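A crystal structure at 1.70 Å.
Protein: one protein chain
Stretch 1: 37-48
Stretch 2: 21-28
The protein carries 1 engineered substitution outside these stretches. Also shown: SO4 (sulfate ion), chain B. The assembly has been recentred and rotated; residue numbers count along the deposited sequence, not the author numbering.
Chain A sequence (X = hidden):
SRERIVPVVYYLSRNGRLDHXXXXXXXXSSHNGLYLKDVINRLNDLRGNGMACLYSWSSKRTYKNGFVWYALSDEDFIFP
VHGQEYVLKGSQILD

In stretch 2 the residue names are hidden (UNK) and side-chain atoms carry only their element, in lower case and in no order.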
ATOM      1  N   LYS A  37       6.730  -3.946   4.072  1.00 28.01           N
ATOM      2  CA  LYS A  37       7.491  -5.035   3.493  1.00 28.45           C
ATOM      3  C   LYS A  37       6.573  -6.233   3.185  1.00 27.89           C
ATOM      4  O   LYS A  37       6.833  -6.932   2.224  1.00 28.01           O
ATOM      5  CB  LYS A  37       8.664  -5.443   4.401  1.00 31.96           C
ATOM      6  CG  LYS A  37       8.249  -5.970   5.750  1.00 40.25           C
ATOM      7  CD  LYS A  37       9.421  -6.342   6.686  1.00 45.29           C
ATOM      8  CE  LYS A  37       8.989  -7.425   7.653  1.00 52.86           C
ATOM      9  NZ  LYS A  37       8.308  -6.899   8.868  1.00 55.28           N
ATOM     10  N   ASP A  38       5.507  -6.491   3.970  1.00 29.68           N
ATOM     11  CA  ASP A  38       4.593  -7.609   3.692  1.00 30.93           C
ATOM     12  C   ASP A  38       3.880  -7.403   2.338  1.00 28.66           C
ATOM     13  O   ASP A  38       3.755  -8.345   1.532  1.00 26.52           O
ATOM     14  CB  ASP A  38       3.553  -7.787   4.788  1.00 33.40           C
ATOM     15  CG  ASP A  38       4.195  -8.107   6.134  1.00 37.34           C
ATOM     16  OD1 ASP A  38       5.124  -8.898   6.136  1.00 40.91           O
ATOM     17  OD2 ASP A  38       3.767  -7.557   7.155  1.00 38.76           O
ATOM     18  N   VAL A  39       3.393  -6.159   2.107  1.00 26.86           N
ATOM     19  CA  VAL A  39       2.733  -5.725   0.872  1.00 25.07           C
ATOM     20  C   VAL A  39       3.696  -5.824  -0.297  1.00 23.80           C
ATOM     21  O   VAL A  39       3.367  -6.420  -1.337  1.00 24.34           O
ATOM     22  CB  VAL A  39       2.183  -4.302   0.984  1.00 25.60           C
ATOM     23  CG1 VAL A  39       1.569  -3.874  -0.373  1.00 25.60           C
ATOM     24  CG2 VAL A  39       1.203  -4.208   2.169  1.00 26.22           C
ATOM     25  N   ILE A  40       4.925  -5.334  -0.101  1.00 22.84           N
ATOM     26  CA  ILE A  40       5.907  -5.361  -1.175  1.00 24.22           C
ATOM     27  C   ILE A  40       6.287  -6.809  -1.523  1.00 24.61           C
ATOM     28  O   ILE A  40       6.402  -7.182  -2.693  1.00 24.88           O
ATOM     29  CB  ILE A  40       7.148  -4.534  -0.795  1.00 25.26           C
ATOM     30  CG1 ILE A  40       6.806  -3.063  -0.521  1.00 28.73           C
ATOM     31  CG2 ILE A  40       8.215  -4.686  -1.864  1.00 28.09           C
ATOM     32  CD1 ILE A  40       6.135  -2.356  -1.613  1.00 31.31           C
ATOM     33  N   ASN A  41       6.446  -7.663  -0.493  1.00 25.41           N
ATOM     34  CA  ASN A  41       6.702  -9.075  -0.796  1.00 26.87           C
ATOM     35  C   ASN A  41       5.609  -9.721  -1.649  1.00 25.78           C
ATOM     36  O   ASN A  41       5.879 -10.529  -2.570  1.00 26.63           O
ATOM     37  CB  ASN A  41       6.885  -9.882   0.500  1.00 32.14           C
ATOM     38  CG  ASN A  41       8.201  -9.545   1.161  1.00 36.79           C
ATOM     39  OD1 ASN A  41       9.151  -9.149   0.484  1.00 41.50           O
ATOM     40  ND2 ASN A  41       8.288  -9.691   2.475  1.00 39.81           N
ATOM     41  N   ARG A  42       4.361  -9.399  -1.355  1.00 25.44           N
ATOM     42  CA  ARG A  42       3.249  -9.958  -2.110  1.00 24.05           C
ATOM     43  C   ARG A  42       3.265  -9.397  -3.528  1.00 22.76           C
ATOM     44  O   ARG A  42       3.007 -10.122  -4.497  1.00 21.84           O
ATOM     45  CB  ARG A  42       1.925  -9.628  -1.411  1.00 26.87           C
ATOM     46  CG  ARG A  42       0.661 -10.070  -2.159  1.00 27.15           C
ATOM     47  CD  ARG A  42       0.828 -11.565  -2.383  1.00 30.47           C
ATOM     48  NE  ARG A  42      -0.484 -12.129  -2.712  1.00 34.28           N
ATOM     49  CZ  ARG A  42      -0.667 -13.304  -3.262  1.00 37.82           C
ATOM     50  NH1 ARG A  42       0.367 -14.084  -3.519  1.00 38.25           N
ATOM     51  NH2 ARG A  42      -1.897 -13.735  -3.522  1.00 42.23           N
ATOM     52  N   LEU A  43       3.495  -8.077  -3.658  1.00 21.48           N
ATOM     53  CA  LEU A  43       3.559  -7.537  -5.027  1.00 19.86           C
ATOM     54  C   LEU A  43       4.717  -8.155  -5.815  1.00 20.43           C
ATOM     55  O   LEU A  43       4.627  -8.361  -7.034  1.00 20.90           O
ATOM     56  CB  LEU A  43       3.721  -6.005  -4.979  1.00 21.01           C
ATOM     57  CG  LEU A  43       2.439  -5.273  -4.597  1.00 22.43           C
ATOM     58  CD1 LEU A  43       2.739  -3.797  -4.330  1.00 23.02           C
ATOM     59  CD2 LEU A  43       1.361  -5.422  -5.676  1.00 21.31           C
ATOM     60  N   ASN A  44       5.868  -8.336  -5.173  1.00 21.62           N
ATOM     61  CA  ASN A  44       6.993  -8.972  -5.858  1.00 22.99           C
ATOM     62  C   ASN A  44       6.569 -10.327  -6.400  1.00 24.68           C
ATOM     63  O   ASN A  44       6.970 -10.698  -7.522  1.00 23.30           O
ATOM     64  CB  ASN A  44       8.186  -9.152  -4.891  1.00 22.52           C
ATOM     65  CG  ASN A  44       8.831  -7.816  -4.545  1.00 23.46           C
ATOM     66  OD1 ASN A  44       8.553  -6.777  -5.106  1.00 23.52           O
ATOM     67  ND2 ASN A  44       9.751  -7.824  -3.588  1.00 26.89           N
ATOM     68  N   ASP A  45       5.793 -11.088  -5.593  1.00 23.81           N
ATOM     69  CA  ASP A  45       5.345 -12.411  -6.076  1.00 27.67           C
ATOM     70  C   ASP A  45       4.374 -12.297  -7.259  1.00 25.43           C
ATOM     71  O   ASP A  45       4.473 -13.020  -8.268  1.00 26.94           O
ATOM     72  CB  ASP A  45       4.733 -13.202  -4.915  1.00 30.25           C
ATOM     73  CG  ASP A  45       5.774 -13.730  -3.938  1.00 38.83           C
ATOM     74  OD1 ASP A  45       6.996 -13.776  -4.296  1.00 39.29           O
ATOM     75  OD2 ASP A  45       5.362 -14.150  -2.839  1.00 44.28           O
ATOM     76  N   LEU A  46       3.419 -11.398  -7.168  1.00 22.78           N
ATOM     77  CA  LEU A  46       2.408 -11.289  -8.196  1.00 22.52           C
ATOM     78  C   LEU A  46       2.871 -10.593  -9.475  1.00 21.28           C
ATOM     79  O   LEU A  46       2.527 -11.030 -10.597  1.00 22.62           O
ATOM     80  CB  LEU A  46       1.218 -10.521  -7.655  1.00 23.06           C
ATOM     81  CG  LEU A  46       0.506 -11.173  -6.491  1.00 26.48           C
ATOM     82  CD1 LEU A  46      -0.674 -10.274  -6.163  1.00 26.86           C
ATOM     83  CD2 LEU A  46       0.035 -12.578  -6.844  1.00 31.29           C
ATOM     84  N   ARG A  47       3.597  -9.491  -9.293  1.00 20.15           N
ATOM     85  CA  ARG A  47       3.875  -8.550 -10.377  1.00 20.01           C
ATOM     86  C   ARG A  47       5.358  -8.517 -10.776  1.00 18.56           C
ATOM     87  O   ARG A  47       5.642  -7.789 -11.728  1.00 20.72           O
ATOM     88  CB  ARG A  47       3.486  -7.153  -9.892  1.00 23.02           C
ATOM     89  CG  ARG A  47       1.979  -7.017  -9.664  1.00 28.18           C
ATOM     90  CD  ARG A  47       1.246  -6.965 -10.992  1.00 35.11           C
ATOM     91  NE  ARG A  47       0.350  -5.837 -10.652  1.00 48.09           N
ATOM     92  CZ  ARG A  47       0.316  -4.564 -11.109  1.00 44.22           C
ATOM     93  NH1 ARG A  47       1.108  -4.133 -12.073  1.00 42.18           N
ATOM     94  NH2 ARG A  47      -0.592  -3.724 -10.608  1.00 39.13           N
ATOM     95  N   GLY A  48       6.227  -9.217 -10.061  1.00 20.40           N
ATOM     96  CA  GLY A  48       7.653  -9.264 -10.367  1.00 18.97           C
ATOM     97  C   GLY A  48       8.390  -8.271  -9.460  1.00 19.35           C
ATOM     98  O   GLY A  48       7.834  -7.246  -9.046  1.00 19.66           O
ATOM     99  N   UNK A  21      -8.248   1.290  -8.789  1.00 25.14           N
ATOM    100  CA  UNK A  21      -7.428   0.605  -7.830  1.00 24.65           C
ATOM    101  C   UNK A  21      -7.443  -0.895  -8.090  1.00 23.80           C
ATOM    102  O   UNK A  21      -8.170  -1.381  -8.949  1.00 24.68           O
ATOM    103  c   UNK A  21      -8.069   0.938  -6.485  1.00 26.62           C
ATOM    104  c   UNK A  21      -9.543   1.096  -6.834  1.00 27.85           C
ATOM    105  c   UNK A  21      -9.514   1.779  -8.190  1.00 29.03           C
ATOM    106  N   UNK A  22      -6.498  -1.529  -7.404  1.00 24.50           N
ATOM    107  CA  UNK A  22      -6.301  -2.960  -7.412  1.00 23.88           C
ATOM    108  C   UNK A  22      -6.629  -3.503  -6.036  1.00 23.80           C
ATOM    109  O   UNK A  22      -6.415  -2.823  -5.034  1.00 24.96           O
ATOM    110  c   UNK A  22      -4.557  -4.122 -10.148  1.00 29.75           C
ATOM    111  c   UNK A  22      -4.828  -3.266  -7.731  1.00 24.35           C
ATOM    112  c   UNK A  22      -4.097  -2.200 -11.121  1.00 33.32           C
ATOM    113  n   UNK A  22      -4.292  -3.481 -11.348  1.00 37.08           N
ATOM    114  c   UNK A  22      -4.544  -3.177  -9.190  1.00 27.92           C
ATOM    115  n   UNK A  22      -4.277  -1.962  -9.825  1.00 35.85           N
ATOM    116  N   UNK A  23      -7.121  -4.754  -5.992  1.00 24.17           N
ATOM    117  CA  UNK A  23      -7.316  -5.475  -4.752  1.00 26.09           C
ATOM    118  C   UNK A  23      -6.418  -6.699  -4.710  1.00 26.32           C
ATOM    119  O   UNK A  23      -6.441  -7.464  -5.681  1.00 26.87           O
ATOM    120  c   UNK A  23      -9.554  -7.106  -1.067  1.00 40.12           C
ATOM    121  c   UNK A  23      -9.350  -8.473  -1.116  1.00 39.06           C
ATOM    122  c   UNK A  23      -8.764  -5.991  -4.641  1.00 28.56           C
ATOM    123  c   UNK A  23      -8.940  -9.042  -2.311  1.00 37.87           C
ATOM    124  c   UNK A  23      -9.337  -6.315  -2.200  1.00 35.40           C
ATOM    125  c   UNK A  23      -8.971  -6.869  -3.416  1.00 31.63           C
ATOM    126  c   UNK A  23      -8.727  -8.240  -3.442  1.00 34.20           C
ATOM    127  N   UNK A  24      -5.650  -6.877  -3.613  1.00 25.29           N
ATOM    128  CA  UNK A  24      -4.867  -8.095  -3.423  1.00 26.38           C
ATOM    129  C   UNK A  24      -5.070  -8.603  -2.000  1.00 26.97           C
ATOM    130  O   UNK A  24      -5.421  -7.820  -1.129  1.00 27.43           O
ATOM    131  c   UNK A  24      -1.245  -6.558  -2.891  1.00 21.83           C
ATOM    132  c   UNK A  24      -2.797  -6.698  -2.842  1.00 24.41           C
ATOM    133  c   UNK A  24      -3.123  -7.567  -5.176  1.00 26.63           C
ATOM    134  c   UNK A  24      -3.370  -7.848  -3.686  1.00 25.92           C
ATOM    135  N   UNK A  25      -4.741  -9.887  -1.786  1.00 28.40           N
ATOM    136  CA  UNK A  25      -4.677 -10.417  -0.431  1.00 31.03           C
ATOM    137  C   UNK A  25      -3.223 -10.556  -0.017  1.00 30.31           C
ATOM    138  O   UNK A  25      -2.410 -11.034  -0.815  1.00 30.78           O
ATOM    139  o   UNK A  25      -7.210 -13.834  -0.793  1.00 50.37           O
ATOM    140  o   UNK A  25      -8.820 -12.650   0.162  1.00 54.05           O
ATOM    141  c   UNK A  25      -7.718 -12.764  -0.418  1.00 48.64           C
ATOM    142  c   UNK A  25      -5.430 -11.749  -0.413  1.00 36.33           C
ATOM    143  c   UNK A  25      -6.914 -11.518  -0.630  1.00 40.32           C
ATOM    144  N   UNK A  26      -2.875 -10.050   1.177  1.00 29.84           N
ATOM    145  CA  UNK A  26      -1.488 -10.030   1.616  1.00 32.06           C
ATOM    146  C   UNK A  26      -1.263 -10.962   2.809  1.00 34.82           C
ATOM    147  O   UNK A  26      -1.843 -10.744   3.869  1.00 37.84           O
ATOM    148  c   UNK A  26       0.377  -8.598   2.509  1.00 32.25           C
ATOM    149  c   UNK A  26      -1.096  -7.776   0.632  1.00 30.24           C
ATOM    150  c   UNK A  26      -1.034  -8.598   1.924  1.00 29.97           C
ATOM    151  N   UNK A  27      -0.366 -11.971   2.701  1.00 36.28           N
ATOM    152  CA  UNK A  27       0.017 -12.763   3.880  1.00 40.39           C
ATOM    153  C   UNK A  27       0.768 -11.923   4.917  1.00 41.06           C
ATOM    154  O   UNK A  27       1.709 -11.198   4.570  1.00 40.65           O
ATOM    155  c   UNK A  27       0.515 -13.956   1.833  1.00 36.92           C
ATOM    156  c   UNK A  27       0.865 -13.927   3.321  1.00 40.15           C
ATOM    157  c   UNK A  27       0.217 -12.509   1.451  1.00 36.37           C
ATOM    158  N   UNK A  28       0.320 -12.019   6.172  1.00 47.73           N
ATOM    159  CA  UNK A  28       0.890 -11.353   7.341  1.00 50.74           C
ATOM    160  C   UNK A  28       2.097 -12.118   7.876  1.00 53.95           C
ATOM    161  O   UNK A  28       2.119 -13.350   7.906  1.00 59.11           O
ATOM    162  c   UNK A  28      -0.170 -11.297   8.439  1.00 53.93           C
ATOM    163  c   UNK A  28      -0.311  -8.869   7.902  1.00 53.28           C
ATOM    164  c   UNK A  28      -1.681  -9.802   9.770  1.00 60.70           C
ATOM    165  c   UNK A  28      -1.077 -10.075   8.404  1.00 55.45           C
TER
HETATM  166  S   SO4 B 201      -0.850  -1.658 -13.884  1.00 67.83           S
HETATM  167  O1  SO4 B 201       0.533  -1.539 -14.278  1.00 74.13           O
HETATM  168  O2  SO4 B 201      -1.375  -2.923 -14.311  1.00 70.47           O
HETATM  169  O3  SO4 B 201      -0.949  -1.569 -12.449  1.00 78.67           O
HETATM  170  O4  SO4 B 201      -1.611  -0.600 -14.494  1.00 76.13           O
HETATM  171  O   HOH W   1      -4.293 -11.631  -4.103  1.00 31.64           O
HETATM  172  O   HOH W   2       3.059 -10.781   2.261  1.00 34.61           O

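Position 21 carries three side-chain carbons that close a ring onto the backbone N. They stay out of reach of the helix, and the closed ring identifies Pro-21, which leads into the strand.

Position 22 has one carbon followed by a five-membered ring of three carbons and two nitrogens, an imidazole. Its CB points toward the helix, and Arg-47 NH2 lies over one face of this ring. The residue is His-22, with NE2 3.8 Å from Arg-47 NH2. The same Arg-47 NH2 donates a hydrogen bond to O3 of the sulfate ion at 2.9 Å, while His-22 CE1 comes within 3.5 Å of that sulfate O3; the ion therefore sits beside both side chains.

At position 23, one carbon precedes a ring of six carbons with no heteroatom. The ring makes no contact with the helix, and the residue is Phe-23.

Position 24 has four carbons, forked at the first, with one arm two carbons long. Its CB points toward the helix, and its carbons meet Arg-42, Leu-43 and Leu-46. That is the isoleucine pattern, Ile-24. Its CD1 lies 4.0 Å from Leu-43 CD2 and 4.1 Å from Arg-42 CG, and its CG2 lies 3.8 Å from Leu-46 CD1. Both arms are thus engaged, spanning successive turns of the helix.

The side chain at position 25 consists of three carbons, the third bearing two oxygens: a carboxylate at the end of a two-methylene chain. The backbone here does more than the side chain, its O meeting Arg-42. This is Glu-25. Arg-42 NE donates a hydrogen bond to Glu-25 O at 2.9 Å, and water 1 accepts from both Glu-25 N (2.9 Å to the water O) and Arg-42 NH2 (3.2 Å to the water O).

Position 26 shows a single carbon carrying two more, three in all, with no ring to the backbone. Buried against the helix, it touches Asp-38, Val-39 and Arg-42, and it is Val-26. CG1 comes to 3.5 Å from Asp-38 O and CG2 to 4.0 Å from Arg-42 CG. Val-39 CG2 is a looser apolar neighbour, 4.5 Å from Val-26 CG1.

Three carbons at position 27 again close onto the backbone N, and the ring packs against Arg-42, giving Pro-27. Its CD lies 4.0 Å from Arg-42 CD. Water 2 donates to Pro-27 O at 2.7 Å and to Asp-38 O at 2.6 Å, joining the two carbonyls.

Position 28 has four carbons forked at the second. Its CB points away from the helix, yet the end of the side chain comes nearer, reaching Asp-38. This is Leu-28, with CD2 4.3 Å from Asp-38 OD2.

The strand crosses the helix at 119° between their N-to-C directions, with the axes 7.6 Å apart at closest approach. Ile-24 and Val-26 supply apolar packing along the helix. Arg-42 combines two roles: its aliphatic portion lies against Ile-24, Val-26 and Pro-27, while NE provides the one direct hydrogen bond between the stretches. One water links Glu-25 N to the Arg-42 side chain and the other links two carbonyls, so apolar packing is joined by polar contacts that all use the strand's main chain.

Stretch 2 21-28: PHFIEVPL
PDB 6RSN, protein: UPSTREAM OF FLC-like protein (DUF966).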